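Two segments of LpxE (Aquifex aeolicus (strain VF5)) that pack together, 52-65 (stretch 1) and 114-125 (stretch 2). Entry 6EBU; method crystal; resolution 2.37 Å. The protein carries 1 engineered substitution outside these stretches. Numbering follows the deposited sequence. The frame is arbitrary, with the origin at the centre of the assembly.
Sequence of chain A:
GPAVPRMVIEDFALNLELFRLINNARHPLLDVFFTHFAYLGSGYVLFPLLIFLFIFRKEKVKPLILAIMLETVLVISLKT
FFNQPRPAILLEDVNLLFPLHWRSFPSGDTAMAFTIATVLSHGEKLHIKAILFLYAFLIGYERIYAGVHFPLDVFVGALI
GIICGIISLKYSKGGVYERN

Stretch 1 (52-65) FLFIFRKEKVKPLI
Stretch 2 (114-125) FTIATVLSHGEK

Stretch 1 is two helical pieces joined by a bend. The helix through Phe-56 ends as Arg-57 leaves helical phi/psi (-150/59); Lys-58 to Lys-60 return to helical angles, and a helix runs through 61-65. That helix lies nearly antiparallel to helix 114-121, at 153° with axes 9.6 Å apart. The register sets Leu-64 CA 6.0 Å from Val-119 CA and Lys-60 CA 6.9 Å from Leu-120 CA.

The apolar layer is built from Leu-53, Pro-63, Leu-64, Ile-116, Val-119 and Leu-120. Val-119 (chi1 t) points toward stretch 1 and puts CG1 3.8 Å from Pro-63 CB and 4.1 Å from Leu-64 CB. Leu-64 leaves its backbone sideways, but its t,p rotamer brings CD1 to 4.3 Å from Ile-116 CG1 (m,t). Leu-120, also sideways, uses m,t to bring CD2 3.8 Å from Leu-53 CD1 (m,t) and 3.7 Å from Lys-60 CG.

A type II turn from Ser-121 to Glu-124 follows on from the helical stretch; with Gly-123 at phi/psi 68/22, it closes through Glu-124 N to Ser-121 O at 3.2 Å. Lys-60 exploits this end: its chi angles (-113°, off-well, then p, t, m) set CG against Leu-120 CD2, carry Lys-60 CE past His-122 CB, 4.3 Å away, and deliver the ammonium to the carbonyls at this end of stretch 2. Lys-60 NZ donates to His-122 O at 3.0 Å and weakly to Val-119 O at 3.3 Å; its salt bridge to Glu-124 OE2, 3.1 Å, adds charge pairing to the hydrogen bond.

Glu-124 points its CA-to-CB bond toward stretch 1, and with m,m and chi3 -25° its OE2 also meets Arg-57. With m,m,t and chi4 -85°, Arg-57 presents the guanidinium edge: Arg-57 NE to Glu-124 OE2, 3.2 Å, is a hydrogen bond within a salt bridge, and Arg-57 NH2 to Glu-124 OE1 is a weak 3.4 Å hydrogen bond in the same bridge. The rule is economical: one carboxylate joins two cations beside a leucine-valine seam.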

# COMPACT_ATOMS: atom_id res chain seq x y z
N PHE A 52 10.65 -1.76 17.92
CA PHE A 52 10.69 -0.39 18.43
C PHE A 52 9.39 -0.01 19.12
O PHE A 52 9.40 0.77 20.08
CB PHE A 52 11.01 0.59 17.30
CG PHE A 52 12.48 0.78 17.06
CD1 PHE A 52 13.23 -0.21 16.43
CD2 PHE A 52 13.13 1.93 17.48
CE1 PHE A 52 14.58 -0.04 16.22
CE2 PHE A 52 14.48 2.10 17.27
CZ PHE A 52 15.21 1.12 16.63
N LEU A 53 8.25 -0.53 18.65
CA LEU A 53 6.99 -0.28 19.34
C LEU A 53 6.99 -0.92 20.72
O LEU A 53 6.55 -0.31 21.69
CB LEU A 53 5.82 -0.81 18.51
CG LEU A 53 5.40 0.03 17.30
CD1 LEU A 53 4.16 -0.56 16.66
CD2 LEU A 53 5.17 1.48 17.70
N PHE A 54 7.50 -2.15 20.82
CA PHE A 54 7.57 -2.83 22.12
C PHE A 54 8.37 -2.02 23.13
O PHE A 54 8.11 -2.10 24.34
CB PHE A 54 8.17 -4.22 21.94
CG PHE A 54 8.09 -5.09 23.16
CD1 PHE A 54 6.96 -5.85 23.41
CD2 PHE A 54 9.14 -5.15 24.06
CE1 PHE A 54 6.88 -6.65 24.53
CE2 PHE A 54 9.07 -5.95 25.18
CZ PHE A 54 7.94 -6.70 25.42
N ILE A 55 9.34 -1.23 22.67
CA ILE A 55 10.20 -0.47 23.56
C ILE A 55 9.59 0.89 23.91
O ILE A 55 9.64 1.32 25.07
CB ILE A 55 11.59 -0.31 22.93
CG1 ILE A 55 12.26 -1.68 22.79
CG2 ILE A 55 12.46 0.62 23.76
CD1 ILE A 55 13.62 -1.63 22.13
N PHE A 56 9.00 1.58 22.93
CA PHE A 56 8.57 2.96 23.14
C PHE A 56 7.07 3.16 23.15
O PHE A 56 6.61 4.19 23.66
CB PHE A 56 9.18 3.87 22.05
CG PHE A 56 10.68 3.84 21.99
CD1 PHE A 56 11.44 4.58 22.88
CD2 PHE A 56 11.33 3.07 21.04
CE1 PHE A 56 12.82 4.56 22.82
CE2 PHE A 56 12.71 3.04 20.98
CZ PHE A 56 13.46 3.78 21.87
N ARG A 57 6.29 2.23 22.61
CA ARG A 57 4.83 2.39 22.50
C ARG A 57 4.17 1.01 22.58
O ARG A 57 3.46 0.59 21.67
CB ARG A 57 4.46 3.11 21.21
CG ARG A 57 4.55 4.62 21.28
CD ARG A 57 3.31 5.22 21.93
NE ARG A 57 3.28 6.67 21.78
CZ ARG A 57 3.88 7.52 22.60
NH1 ARG A 57 4.57 7.06 23.64
NH2 ARG A 57 3.81 8.82 22.39
N LYS A 58 4.40 0.30 23.69
CA LYS A 58 3.97 -1.09 23.78
C LYS A 58 2.46 -1.23 23.65
O LYS A 58 1.97 -2.28 23.21
CB LYS A 58 4.45 -1.70 25.10
N GLU A 59 1.70 -0.20 24.02
CA GLU A 59 0.25 -0.26 23.89
C GLU A 59 -0.20 -0.38 22.43
O GLU A 59 -1.34 -0.78 22.18
CB GLU A 59 -0.39 0.96 24.54
CG GLU A 59 0.01 2.29 23.91
CD GLU A 59 1.25 2.89 24.55
OE1 GLU A 59 1.98 2.16 25.26
OE2 GLU A 59 1.51 4.10 24.34
N LYS A 60 0.67 -0.03 21.48
CA LYS A 60 0.34 -0.10 20.07
C LYS A 60 0.72 -1.42 19.42
O LYS A 60 0.39 -1.64 18.25
CB LYS A 60 1.03 1.05 19.32
CG LYS A 60 0.08 2.09 18.75
CD LYS A 60 -0.70 2.79 19.84
CE LYS A 60 -1.52 3.94 19.28
NZ LYS A 60 -0.66 4.98 18.66
N VAL A 61 1.40 -2.31 20.15
CA VAL A 61 1.89 -3.54 19.54
C VAL A 61 0.73 -4.47 19.21
O VAL A 61 0.61 -4.95 18.08
CB VAL A 61 2.91 -4.23 20.47
CG1 VAL A 61 3.25 -5.61 19.95
CG2 VAL A 61 4.16 -3.38 20.60
N LYS A 62 -0.15 -4.72 20.18
CA LYS A 62 -1.29 -5.61 19.93
C LYS A 62 -2.23 -5.07 18.87
O LYS A 62 -2.62 -5.84 17.97
CB LYS A 62 -2.02 -5.89 21.25
N PRO A 63 -2.65 -3.79 18.89
CA PRO A 63 -3.50 -3.31 17.79
C PRO A 63 -2.86 -3.45 16.42
O PRO A 63 -3.55 -3.82 15.46
CB PRO A 63 -3.73 -1.83 18.15
CG PRO A 63 -3.56 -1.79 19.62
CD PRO A 63 -2.48 -2.77 19.93
N LEU A 64 -1.56 -3.17 16.30
CA LEU A 64 -0.92 -3.27 14.99
C LEU A 64 -0.83 -4.72 14.53
O LEU A 64 -1.06 -5.01 13.35
CB LEU A 64 0.47 -2.63 15.03
CG LEU A 64 1.19 -2.67 13.68
CD1 LEU A 64 0.42 -1.86 12.64
CD2 LEU A 64 2.62 -2.19 13.80
N ILE A 65 -0.49 -5.64 15.43
CA ILE A 65 -0.40 -7.05 15.05
C ILE A 65 -1.76 -7.56 14.58
O ILE A 65 -1.85 -8.26 13.57
CB ILE A 65 0.15 -7.89 16.22
CG1 ILE A 65 1.62 -7.55 16.48
CG2 ILE A 65 -0.02 -9.37 15.94
CD1 ILE A 65 2.22 -8.31 17.64
N PHE A 114 -1.09 1.84 5.05
CA PHE A 114 -2.21 2.55 5.65
C PHE A 114 -2.66 1.89 6.96
O PHE A 114 -3.21 2.57 7.83
CB PHE A 114 -3.38 2.63 4.67
CG PHE A 114 -3.29 3.81 3.74
CD1 PHE A 114 -2.56 3.72 2.56
CD2 PHE A 114 -3.92 5.01 4.05
CE1 PHE A 114 -2.47 4.81 1.70
CE2 PHE A 114 -3.83 6.09 3.19
CZ PHE A 114 -3.10 5.99 2.02
N THR A 115 -2.42 0.59 7.11
CA THR A 115 -2.64 -0.06 8.39
C THR A 115 -1.68 0.47 9.44
O THR A 115 -2.07 0.77 10.58
CB THR A 115 -2.49 -1.58 8.26
OG1 THR A 115 -3.37 -2.06 7.24
CG2 THR A 115 -2.81 -2.25 9.56
N ILE A 116 -0.40 0.59 9.08
CA ILE A 116 0.59 1.16 9.98
C ILE A 116 0.21 2.59 10.34
O ILE A 116 0.20 2.97 11.52
CB ILE A 116 1.99 1.09 9.34
CG1 ILE A 116 2.43 -0.37 9.20
CG2 ILE A 116 3.00 1.90 10.15
CD1 ILE A 116 3.68 -0.55 8.36
N ALA A 117 -0.12 3.40 9.33
CA ALA A 117 -0.41 4.81 9.58
C ALA A 117 -1.68 4.97 10.42
O ALA A 117 -1.76 5.88 11.26
CB ALA A 117 -0.54 5.57 8.26
N THR A 118 -2.68 4.12 10.20
CA THR A 118 -3.93 4.25 10.95
C THR A 118 -3.73 3.91 12.43
O THR A 118 -4.17 4.65 13.31
CB THR A 118 -5.01 3.36 10.33
OG1 THR A 118 -5.32 3.83 9.02
CG2 THR A 118 -6.27 3.37 11.18
N VAL A 119 -3.05 2.79 12.71
CA VAL A 119 -2.89 2.35 14.09
C VAL A 119 -1.91 3.24 14.84
O VAL A 119 -2.11 3.55 16.02
CB VAL A 119 -2.45 0.87 14.13
CG1 VAL A 119 -2.13 0.44 15.55
CG2 VAL A 119 -3.53 -0.01 13.52
N LEU A 120 -0.84 3.68 14.18
CA LEU A 120 0.18 4.45 14.87
C LEU A 120 -0.16 5.93 14.99
O LEU A 120 0.42 6.61 15.84
CB LEU A 120 1.54 4.28 14.18
CG LEU A 120 2.11 2.86 14.20
CD1 LEU A 120 3.60 2.87 13.89
CD2 LEU A 120 1.84 2.17 15.53
N SER A 121 -1.08 6.44 14.17
CA SER A 121 -1.51 7.83 14.31
C SER A 121 -2.49 8.03 15.46
O SER A 121 -2.67 9.17 15.90
CB SER A 121 -2.16 8.33 13.02
OG SER A 121 -1.25 8.29 11.93
N HIS A 122 -3.11 6.96 15.95
CA HIS A 122 -4.16 7.09 16.94
C HIS A 122 -3.62 7.67 18.24
O HIS A 122 -2.65 7.17 18.81
CB HIS A 122 -4.80 5.73 17.20
CG HIS A 122 -5.97 5.78 18.14
ND1 HIS A 122 -5.82 5.75 19.51
CD2 HIS A 122 -7.30 5.85 17.90
CE1 HIS A 122 -7.01 5.80 20.08
NE2 HIS A 122 -7.93 5.86 19.13
N GLY A 123 -4.26 8.75 18.71
CA GLY A 123 -3.87 9.38 19.95
C GLY A 123 -2.53 10.07 19.93
O GLY A 123 -1.93 10.27 20.99
N GLU A 124 -2.04 10.45 18.76
CA GLU A 124 -0.73 11.07 18.63
C GLU A 124 -0.88 12.51 18.13
O GLU A 124 -1.95 12.94 17.70
CB GLU A 124 0.17 10.26 17.69
CG GLU A 124 0.24 8.78 18.03
CD GLU A 124 1.07 8.50 19.27
OE1 GLU A 124 1.96 9.31 19.60
OE2 GLU A 124 0.83 7.45 19.92
N LYS A 125 0.22 13.25 18.21
CA LYS A 125 0.22 14.64 17.79
C LYS A 125 0.00 14.75 16.29
O LYS A 125 0.21 13.81 15.52
CB LYS A 125 1.53 15.32 18.20
CG LYS A 125 1.79 15.29 19.70
CD LYS A 125 2.09 16.68 20.25
CE LYS A 125 2.30 16.65 21.75
NZ LYS A 125 1.05 16.98 22.50